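PDB 6FRL: tryptophan halogenase superfamily from Brevundimonas sp. BAL3, which is a flavin-dependent halogenase that probably uses reduced flavin, oxygen and halide to halogenate aromatic substrates, preferring bromination over chlorination. Local coordinates for residues B[23-28]-B[170-175]. Sequence-based numbering, arbitrary orientation.
Sequences GWMTAA and GLFAQH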
loop_
_atom_site.group_PDB
_atom_site.type_symbol
_atom_site.label_atom_id
_atom_site.label_comp_id
_atom_site.label_asym_id
_atom_site.label_seq_id
_atom_site.Cartn_x
_atom_site.Cartn_y
_atom_site.Cartn_z
ATOM N N GLY B 23 -19.648 -3.124 20.703
ATOM C CA GLY B 23 -21.024 -3.409 20.292
ATOM C C GLY B 23 -21.759 -2.235 19.675
ATOM O O GLY B 23 -22.409 -2.364 18.631
ATOM N N TRP B 24 -21.658 -1.085 20.315
ATOM C CA TRP B 24 -22.396 0.065 19.833
ATOM C C TRP B 24 -21.707 0.789 18.692
ATOM O O TRP B 24 -22.414 1.360 17.886
ATOM C CB TRP B 24 -22.783 1.007 20.979
ATOM C CG TRP B 24 -23.852 0.402 21.809
ATOM C CD1 TRP B 24 -23.730 -0.021 23.092
ATOM C CD2 TRP B 24 -25.188 0.110 21.415
ATOM N NE1 TRP B 24 -24.920 -0.550 23.541
ATOM C CE2 TRP B 24 -25.834 -0.483 22.532
ATOM C CE3 TRP B 24 -25.907 0.284 20.238
ATOM C CZ2 TRP B 24 -27.164 -0.890 22.503
ATOM C CZ3 TRP B 24 -27.249 -0.130 20.202
ATOM C CH2 TRP B 24 -27.852 -0.715 21.335
ATOM N N MET B 25 -20.364 0.741 18.580
ATOM C CA MET B 25 -19.706 1.195 17.333
ATOM C C MET B 25 -20.161 0.336 16.146
ATOM O O MET B 25 -20.518 0.875 15.095
ATOM C CB MET B 25 -18.172 1.191 17.413
ATOM C CG MET B 25 -17.590 2.357 18.212
ATOM S SD MET B 25 -15.841 2.102 18.579
ATOM C CE MET B 25 -15.079 2.376 16.957
ATOM N N THR B 26 -20.148 -0.987 16.310
ATOM C CA THR B 26 -20.629 -1.894 15.264
ATOM C C THR B 26 -22.111 -1.598 14.841
ATOM O O THR B 26 -22.417 -1.442 13.656
ATOM C CB THR B 26 -20.456 -3.361 15.710
ATOM O OG1 THR B 26 -19.077 -3.612 16.027
ATOM C CG2 THR B 26 -20.881 -4.307 14.614
ATOM N N ALA B 27 -23.006 -1.486 15.821
ATOM C CA ALA B 27 -24.416 -1.196 15.574
ATOM C C ALA B 27 -24.601 0.104 14.816
ATOM O O ALA B 27 -25.346 0.147 13.815
ATOM C CB ALA B 27 -25.208 -1.145 16.887
ATOM N N ALA B 28 -23.930 1.155 15.280
ATOM C CA ALA B 28 -24.086 2.470 14.626
ATOM C C ALA B 28 -23.581 2.463 13.177
ATOM O O ALA B 28 -24.258 2.992 12.262
ATOM C CB ALA B 28 -23.387 3.553 15.422
ATOM N N GLY B 170 -17.430 5.047 27.920
ATOM C CA GLY B 170 -18.818 4.824 28.345
ATOM C C GLY B 170 -19.777 5.850 27.750
ATOM O O GLY B 170 -20.792 5.476 27.200
ATOM N N LEU B 171 -19.438 7.134 27.828
ATOM C CA LEU B 171 -20.270 8.180 27.210
ATOM C C LEU B 171 -20.311 8.030 25.692
ATOM O O LEU B 171 -21.364 8.208 25.091
ATOM C CB LEU B 171 -19.793 9.595 27.586
ATOM C CG LEU B 171 -19.854 9.969 29.085
ATOM C CD1 LEU B 171 -19.360 11.411 29.301
ATOM C CD2 LEU B 171 -21.286 9.778 29.640
ATOM N N PHE B 172 -19.161 7.710 25.081
ATOM C CA PHE B 172 -19.067 7.448 23.639
ATOM C C PHE B 172 -20.001 6.290 23.277
ATOM O O PHE B 172 -20.793 6.405 22.329
ATOM C CB PHE B 172 -17.627 7.149 23.214
ATOM C CG PHE B 172 -17.402 7.100 21.726
ATOM C CD1 PHE B 172 -17.850 8.110 20.907
ATOM C CD2 PHE B 172 -16.669 6.056 21.153
ATOM C CE1 PHE B 172 -17.583 8.088 19.539
ATOM C CE2 PHE B 172 -16.417 6.016 19.781
ATOM C CZ PHE B 172 -16.879 7.034 18.981
ATOM N N ALA B 173 -19.971 5.221 24.062
ATOM C CA ALA B 173 -20.912 4.103 23.841
ATOM C C ALA B 173 -22.379 4.543 23.924
ATOM O O ALA B 173 -23.167 4.190 23.066
ATOM C CB ALA B 173 -20.635 2.932 24.782
ATOM N N GLN B 174 -22.720 5.336 24.921
ATOM C CA GLN B 174 -24.085 5.882 25.053
ATOM C C GLN B 174 -24.508 6.759 23.851
ATOM O O GLN B 174 -25.606 6.584 23.328
ATOM C CB GLN B 174 -24.272 6.625 26.386
ATOM C CG GLN B 174 -24.296 5.695 27.608
ATOM C CD GLN B 174 -24.702 6.415 28.924
ATOM O OE1 GLN B 174 -25.373 7.484 28.938
ATOM N NE2 GLN B 174 -24.290 5.821 30.038
ATOM N N HIS B 175 -23.636 7.634 23.390
ATOM C CA HIS B 175 -23.934 8.469 22.219
ATOM C C HIS B 175 -24.227 7.622 20.942
ATOM O O HIS B 175 -25.203 7.848 20.214
ATOM C CB HIS B 175 -22.748 9.428 22.019
ATOM C CG HIS B 175 -23.003 10.564 21.080
ATOM N ND1 HIS B 175 -23.602 11.738 21.482
ATOM C CD2 HIS B 175 -22.661 10.740 19.781
ATOM C CE1 HIS B 175 -23.636 12.583 20.467
ATOM N NE2 HIS B 175 -23.076 11.998 19.420
#
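Two helices of what is probably the flavin-binding, Rossmann-type part of the fold pack here: helix 20-33 and helix 169-182. A glycine pattern consistent with a Rossmann-type motif spans the turn after strand 13-17 and the first turn of helix 20-33, with Gly23 as its last glycine. The helices come nearest where Trp24 meets Ala173, with CA atoms 5.9 Å apart. Alanine suits this place because its single methyl lets the backbones come close, and Trp24 CB lies 3.8 Å from Ala173 O. With CG anti to the carbonyl carbon and beside the backbone N (chi1 -72°), the indole is laid along helix 169-182, touching Arg177 and Ala180. Its buried N-H is satisfied, since NE1 is hydrogen-bonded to Glu45 OE2. Beside this pair, Met25 and Phe172 form a Met-aromatic contact. The sulfur approaches the ring obliquely, with SD 4.1 Å from Phe172 CE2, and the two side chains cross at about a right angle. Phe172 CG lies trans to the backbone N (chi1 -170°), which carries the ring toward Met25. Flexible methionine also fits among Ile62, Phe65 and Ile358, linking this pair to helices 61-68 and 354-367. With no hydrogen bond between the segments, their association here rests on shape and dispersion.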